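Long-range contacts in 3,6-diketocamphane 1,6 monooxygenase (Pseudomonas putida, PDB 4UWM), which catalyses the FMNH2- and O2-dependent Baeyer-Villiger oxidation of a diketocamphane to a lactone, a step in the bacterial breakdown of (-)-camphor: residues A[31-39]-A[359-367]; A[45-53]-A[112-120]. All coordinates share one frame; numbering follows the deposited sequence. Where two conformers were deposited one is given.

Contact 1 of 2, residues A[31-39]-A[359-367]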
# COMPACT_ATOMS: atom_id res chain seq x y z
N VAL A 31 2.61 11.99 -12.59
CA VAL A 31 2.28 13.42 -12.74
C VAL A 31 2.47 13.90 -14.20
O VAL A 31 1.58 14.53 -14.77
CB VAL A 31 3.09 14.31 -11.75
CG1 VAL A 31 2.85 15.80 -12.01
CG2 VAL A 31 2.73 13.97 -10.32
N GLN A 32 3.60 13.57 -14.82
CA GLN A 32 3.89 14.04 -16.17
C GLN A 32 2.92 13.42 -17.17
O GLN A 32 2.44 14.10 -18.07
CB GLN A 32 5.35 13.76 -16.56
CG GLN A 32 5.82 14.40 -17.87
CD GLN A 32 5.45 13.61 -19.12
OE1 GLN A 32 5.21 12.40 -19.09
NE2 GLN A 32 5.40 14.31 -20.25
N ALA A 33 2.62 12.12 -17.01
CA ALA A 33 1.69 11.45 -17.92
C ALA A 33 0.30 12.07 -17.81
O ALA A 33 -0.35 12.33 -18.84
CB ALA A 33 1.65 9.94 -17.67
N ASP A 34 -0.14 12.34 -16.58
CA ASP A 34 -1.39 13.04 -16.34
C ASP A 34 -1.40 14.42 -17.05
O ASP A 34 -2.38 14.75 -17.70
CB ASP A 34 -1.63 13.20 -14.83
CG ASP A 34 -2.99 13.76 -14.49
OD1 ASP A 34 -4.03 13.20 -14.92
OD2 ASP A 34 -3.03 14.74 -13.71
N SER A 35 -0.30 15.18 -16.92
CA SER A 35 -0.20 16.53 -17.49
C SER A 35 -0.32 16.58 -19.02
O SER A 35 -0.76 17.57 -19.58
CB SER A 35 1.10 17.21 -17.05
OG SER A 35 2.21 16.67 -17.76
N VAL A 36 0.07 15.51 -19.70
CA VAL A 36 0.02 15.49 -21.17
C VAL A 36 -1.11 14.60 -21.70
O VAL A 36 -1.09 14.21 -22.86
CB VAL A 36 1.38 15.13 -21.82
CG1 VAL A 36 2.47 16.09 -21.37
CG2 VAL A 36 1.79 13.68 -21.53
N GLY A 37 -2.07 14.28 -20.82
CA GLY A 37 -3.30 13.59 -21.21
C GLY A 37 -3.18 12.11 -21.51
O GLY A 37 -4.01 11.54 -22.24
N ILE A 38 -2.16 11.46 -20.95
CA ILE A 38 -2.10 10.01 -21.01
C ILE A 38 -3.28 9.44 -20.17
O ILE A 38 -3.58 9.94 -19.09
CB ILE A 38 -0.70 9.48 -20.65
CG1 ILE A 38 0.26 9.80 -21.81
CG2 ILE A 38 -0.71 7.97 -20.36
CD1 ILE A 38 1.73 9.45 -21.56
N ASP A 39 -3.97 8.46 -20.72
CA ASP A 39 -5.25 7.99 -20.19
C ASP A 39 -5.10 7.09 -18.93
O ASP A 39 -5.91 7.15 -18.02
CB ASP A 39 -6.00 7.17 -21.25
CG ASP A 39 -7.37 6.73 -20.77
OD1 ASP A 39 -8.15 7.61 -20.36
OD2 ASP A 39 -7.67 5.51 -20.80
N PHE A 359 10.02 12.69 -21.58
CA PHE A 359 8.83 13.52 -21.43
C PHE A 359 8.32 14.16 -22.75
O PHE A 359 7.10 14.15 -23.02
CB PHE A 359 9.06 14.58 -20.35
CG PHE A 359 9.13 14.01 -18.95
CD1 PHE A 359 8.70 12.70 -18.67
CD2 PHE A 359 9.56 14.81 -17.88
CE1 PHE A 359 8.74 12.20 -17.36
CE2 PHE A 359 9.59 14.31 -16.59
CZ PHE A 359 9.18 13.00 -16.33
N GLN A 360 9.25 14.69 -23.56
CA GLN A 360 8.93 15.26 -24.87
C GLN A 360 8.32 14.19 -25.78
O GLN A 360 7.28 14.42 -26.41
CB GLN A 360 10.18 15.86 -25.53
CG GLN A 360 9.92 16.69 -26.78
CD GLN A 360 9.20 17.99 -26.48
OE1 GLN A 360 9.79 19.07 -26.55
NE2 GLN A 360 7.92 17.89 -26.11
N SER A 361 8.98 13.03 -25.83
CA SER A 361 8.48 11.86 -26.57
C SER A 361 7.04 11.51 -26.18
O SER A 361 6.19 11.35 -27.05
CB SER A 361 9.40 10.64 -26.35
OG SER A 361 8.89 9.46 -26.98
N LEU A 362 6.78 11.41 -24.88
CA LEU A 362 5.43 11.09 -24.40
C LEU A 362 4.42 12.17 -24.78
O LEU A 362 3.30 11.85 -25.19
CB LEU A 362 5.41 10.81 -22.88
CG LEU A 362 6.15 9.56 -22.37
CD1 LEU A 362 5.98 9.50 -20.86
CD2 LEU A 362 5.62 8.28 -23.02
N GLU A 363 4.82 13.45 -24.66
CA GLU A 363 3.97 14.53 -25.14
C GLU A 363 3.64 14.39 -26.64
O GLU A 363 2.50 14.61 -27.03
CB GLU A 363 4.57 15.89 -24.85
CG GLU A 363 3.58 17.02 -25.06
CD GLU A 363 4.07 18.31 -24.46
OE1 GLU A 363 5.27 18.61 -24.59
OE2 GLU A 363 3.24 19.03 -23.87
N LEU A 364 4.63 14.01 -27.45
CA LEU A 364 4.43 13.87 -28.89
C LEU A 364 3.46 12.74 -29.23
O LEU A 364 2.55 12.91 -30.05
CB LEU A 364 5.76 13.68 -29.62
CG LEU A 364 6.66 14.91 -29.70
CD1 LEU A 364 7.98 14.54 -30.36
CD2 LEU A 364 5.97 16.06 -30.43
N ILE A 365 3.65 11.59 -28.57
CA ILE A 365 2.80 10.42 -28.75
C ILE A 365 1.35 10.76 -28.38
O ILE A 365 0.43 10.53 -29.16
CB ILE A 365 3.31 9.22 -27.93
CG1 ILE A 365 4.66 8.74 -28.48
CG2 ILE A 365 2.30 8.08 -27.93
CD1 ILE A 365 5.54 8.05 -27.45
N SER A 366 1.17 11.35 -27.20
CA SER A 366 -0.16 11.60 -26.64
C SER A 366 -0.93 12.70 -27.36
O SER A 366 -2.14 12.56 -27.58
CB SER A 366 -0.03 11.93 -25.14
OG SER A 366 -1.28 12.28 -24.58
N LYS A 367 -0.23 13.79 -27.72
CA LYS A 367 -0.85 14.96 -28.35
C LYS A 367 -0.82 14.97 -29.88
O LYS A 367 -1.77 15.44 -30.52
CB LYS A 367 -0.21 16.25 -27.82
CG LYS A 367 -0.62 16.63 -26.41
CD LYS A 367 0.15 17.85 -25.93
CE LYS A 367 -0.37 18.33 -24.58
NZ LYS A 367 0.51 19.36 -23.98
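Q32 lies flat against the ring of F359. Its CB already stands over the face, toward the CE1/CZ edge, 3.8 Å from F359 CE1. With CG anti to the backbone N (chi1 -171°), the chain carries it to above the centre in a CH-pi contact, 3.5 Å from the F359 centroid. The bend at chi2 then lays the amide parallel to the ring, the planes 8° apart, with CD 3.4 Å from F359 CD1. At the tip, OE1 meets L362 CD1 at 3.5 Å, while NE2 turns to the backbone and comes 3.3 Å from F359 O. Glutamine suits this partly exposed spot, having methylenes for the ring and an amide that can lie flat. The two segments belong to the first and last helices, 19-35 and 356-369, which pack side by side on the outside of the TIM barrel of the luciferase family, closing its circle. Helix 19-35 ends in a Schellman motif, with G37, at positive phi, as C-prime. There the V36 carbonyl accepts a hydrogen bond from a small serine, S366 OG to V36 O at 2.6 Å. Deeper in, I38 CD1 packs on L362 CB at 4.1 Å, and I38 reaches T5 of strand 4-9.

Contact 2 of 2, residues A[45-53]-A[112-120]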
# COMPACT_ATOMS: atom_id res chain seq x y z
N GLU A 45 3.98 -5.77 -10.61
CA GLU A 45 4.28 -6.32 -9.28
C GLU A 45 5.21 -7.52 -9.37
O GLU A 45 4.89 -8.53 -10.03
CB GLU A 45 2.94 -6.71 -8.60
CG GLU A 45 3.07 -7.41 -7.24
CD GLU A 45 1.69 -7.71 -6.63
OE1 GLU A 45 0.91 -6.76 -6.44
OE2 GLU A 45 1.37 -8.89 -6.37
N HIS A 46 6.37 -7.41 -8.71
CA HIS A 46 7.34 -8.51 -8.64
C HIS A 46 8.03 -8.44 -7.28
O HIS A 46 8.43 -7.35 -6.87
CB HIS A 46 8.43 -8.38 -9.70
CG HIS A 46 7.92 -8.28 -11.11
ND1 HIS A 46 7.33 -7.14 -11.62
CD2 HIS A 46 7.97 -9.17 -12.14
CE1 HIS A 46 7.02 -7.34 -12.89
NE2 HIS A 46 7.38 -8.57 -13.22
N ALA A 47 8.21 -9.58 -6.63
CA ALA A 47 8.93 -9.67 -5.35
C ALA A 47 10.35 -10.21 -5.48
O ALA A 47 11.14 -10.07 -4.54
CB ALA A 47 8.13 -10.54 -4.37
N SER A 48 10.70 -10.81 -6.62
CA SER A 48 12.03 -11.48 -6.74
C SER A 48 12.99 -10.92 -7.80
O SER A 48 14.12 -11.41 -7.91
CB SER A 48 11.83 -12.98 -7.01
OG SER A 48 11.18 -13.16 -8.26
N GLN A 49 12.56 -9.89 -8.55
CA GLN A 49 13.32 -9.38 -9.72
C GLN A 49 14.13 -8.12 -9.43
O GLN A 49 13.79 -7.36 -8.54
CB GLN A 49 12.37 -9.11 -10.88
CG GLN A 49 11.75 -10.39 -11.48
CD GLN A 49 12.79 -11.24 -12.19
OE1 GLN A 49 13.19 -12.28 -11.69
NE2 GLN A 49 13.25 -10.77 -13.35
N ILE A 50 15.16 -7.87 -10.24
CA ILE A 50 16.02 -6.69 -10.04
C ILE A 50 15.56 -5.47 -10.82
O ILE A 50 15.37 -4.41 -10.23
CB ILE A 50 17.51 -6.98 -10.39
CG1 ILE A 50 18.06 -8.11 -9.51
CG2 ILE A 50 18.38 -5.72 -10.26
CD1 ILE A 50 18.23 -7.77 -8.06
N TRP A 51 15.43 -5.60 -12.14
CA TRP A 51 14.97 -4.51 -12.97
C TRP A 51 13.52 -4.16 -12.67
O TRP A 51 13.16 -2.97 -12.61
CB TRP A 51 15.11 -4.84 -14.47
CG TRP A 51 16.51 -4.86 -15.05
CD1 TRP A 51 17.41 -5.88 -14.99
CD2 TRP A 51 17.13 -3.81 -15.82
NE1 TRP A 51 18.56 -5.54 -15.68
CE2 TRP A 51 18.41 -4.28 -16.20
CE3 TRP A 51 16.73 -2.54 -16.25
CZ2 TRP A 51 19.30 -3.50 -16.96
CZ3 TRP A 51 17.62 -1.76 -17.01
CH2 TRP A 51 18.89 -2.25 -17.35
N GLU A 52 12.69 -5.19 -12.48
CA GLU A 52 11.27 -4.98 -12.23
C GLU A 52 11.11 -5.00 -10.71
O GLU A 52 10.86 -6.04 -10.11
CB GLU A 52 10.43 -6.07 -12.90
CG GLU A 52 10.76 -6.29 -14.39
CD GLU A 52 11.85 -7.33 -14.66
OE1 GLU A 52 12.62 -7.68 -13.75
OE2 GLU A 52 11.96 -7.77 -15.84
N ASN A 53 11.31 -3.84 -10.09
CA ASN A 53 11.61 -3.81 -8.65
C ASN A 53 10.50 -3.17 -7.80
O ASN A 53 10.80 -2.52 -6.80
CB ASN A 53 12.98 -3.13 -8.42
CG ASN A 53 13.00 -1.68 -8.88
OD1 ASN A 53 12.09 -1.23 -9.55
ND2 ASN A 53 14.04 -0.93 -8.49
N TYR A 112 6.99 -15.97 -12.11
CA TYR A 112 8.33 -16.12 -11.53
C TYR A 112 8.31 -17.12 -10.37
O TYR A 112 7.83 -16.80 -9.28
CB TYR A 112 8.91 -14.76 -11.10
CG TYR A 112 9.17 -13.87 -12.30
CD1 TYR A 112 8.16 -13.05 -12.83
CD2 TYR A 112 10.40 -13.90 -12.96
CE1 TYR A 112 8.39 -12.26 -13.94
CE2 TYR A 112 10.64 -13.11 -14.07
CZ TYR A 112 9.64 -12.30 -14.55
OH TYR A 112 9.89 -11.51 -15.67
N PRO A 113 8.82 -18.34 -10.59
CA PRO A 113 8.81 -19.36 -9.53
C PRO A 113 9.52 -18.98 -8.23
O PRO A 113 9.15 -19.47 -7.17
CB PRO A 113 9.49 -20.58 -10.19
CG PRO A 113 10.13 -20.06 -11.43
CD PRO A 113 9.32 -18.89 -11.87
N GLN A 114 10.57 -18.16 -8.31
CA GLN A 114 11.29 -17.72 -7.10
C GLN A 114 10.33 -16.96 -6.18
O GLN A 114 10.37 -17.11 -4.96
CB GLN A 114 12.49 -16.84 -7.45
CG GLN A 114 13.63 -17.53 -8.21
CD GLN A 114 14.42 -18.50 -7.34
OE1 GLN A 114 13.92 -19.54 -6.96
NE2 GLN A 114 15.67 -18.14 -7.02
N ALA A 115 9.47 -16.13 -6.77
CA ALA A 115 8.47 -15.37 -6.00
C ALA A 115 7.31 -16.26 -5.53
O ALA A 115 6.84 -16.13 -4.40
CB ALA A 115 7.93 -14.21 -6.82
N SER A 116 6.84 -17.16 -6.39
CA SER A 116 5.84 -18.18 -6.00
C SER A 116 6.27 -18.96 -4.75
O SER A 116 5.48 -19.15 -3.81
CB SER A 116 5.59 -19.15 -7.16
OG SER A 116 5.05 -18.47 -8.28
N TYR A 117 7.54 -19.40 -4.76
CA TYR A 117 8.17 -20.12 -3.65
C TYR A 117 8.10 -19.30 -2.34
O TYR A 117 7.75 -19.84 -1.29
CB TYR A 117 9.63 -20.42 -3.99
CG TYR A 117 10.37 -21.30 -3.00
CD1 TYR A 117 10.40 -22.70 -3.15
CD2 TYR A 117 11.07 -20.73 -1.94
CE1 TYR A 117 11.10 -23.51 -2.24
CE2 TYR A 117 11.76 -21.52 -1.02
CZ TYR A 117 11.79 -22.92 -1.18
OH TYR A 117 12.50 -23.67 -0.25
N MET A 118 8.44 -18.02 -2.40
CA MET A 118 8.39 -17.13 -1.22
C MET A 118 7.02 -17.17 -0.57
O MET A 118 6.90 -17.13 0.67
CB MET A 118 8.72 -15.68 -1.59
CG MET A 118 10.06 -15.46 -2.25
SD MET A 118 10.34 -13.77 -2.85
CE MET A 118 12.07 -13.86 -3.27
N HIS A 119 5.99 -17.25 -1.39
CA HIS A 119 4.62 -17.22 -0.93
C HIS A 119 4.03 -18.63 -0.70
O HIS A 119 2.81 -18.79 -0.59
CB HIS A 119 3.77 -16.36 -1.87
CG HIS A 119 4.26 -14.94 -1.98
ND1 HIS A 119 5.21 -14.54 -2.90
CD2 HIS A 119 3.97 -13.83 -1.25
CE1 HIS A 119 5.45 -13.25 -2.77
NE2 HIS A 119 4.72 -12.80 -1.76
N GLY A 120 4.90 -19.63 -0.58
CA GLY A 120 4.48 -20.97 -0.17
C GLY A 120 4.05 -21.91 -1.27
O GLY A 120 3.47 -22.95 -0.97
O HOH W 1 7.84 -9.31 -15.95
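Y112, at the N-cap position of helix 113-118, meets two side chains of the 45-53 loop on one side of its ring. Q49 comes over one face: its CG lies 17° off the ring normal, displaced toward the rim, and the chain, bent at chi2, turns its amide, 28° from the ring plane, down along that rim with CD 3.4 Å from Y112 CE2. A bond from Q49 NE2 to E52 OE1 (3.2 Å) fixes the amide's rotation, while E52 OE2 is held by Y284. Cut back to an alanine, position 49 is likely to leave that face of Y112 without the glutamine's cover and E52 OE1 without this donor. H46, close to the FMN-binding S44, meets the tyrosine obliquely, planes at 68°, with the imidazole edge at CD2 3.6 Å from Y112 CE1. Farther along, the small residues A47 and S48 let loop and helix approach closely: S48 CB touches M118 CE at 3.8 Å, and A47 CB meets the edge of H119. Q114 turns its amide to E172 O of the second subunit. One water joins H46 NE2 (2.9 Å) and Y112 OH (3.0 Å) and no direct hydrogen bond crosses, so between these two segments the join rests on packing and one water bridge.

How the contacts relate
Both contacts are partly buried and lie about 17 Å from the chain's centre, but on opposite sides of it, their centres 31 Å apart. They share no helix or strand: contact 1 joins the first and last helices of the barrel wall, whereas contact 2, nested within the chain length that contact 1 closes, joins a loop following strand 40-43 to the short helix 113-118. Contact 1 lies away from the annotated sites and touches no second protein chain; a direct serine-to-carbonyl bond crosses it. Contact 2 borders the FMN site and the dimer interface, and its crossing polar link runs through water. In each, nevertheless, a glutamine stacks against an aromatic ring.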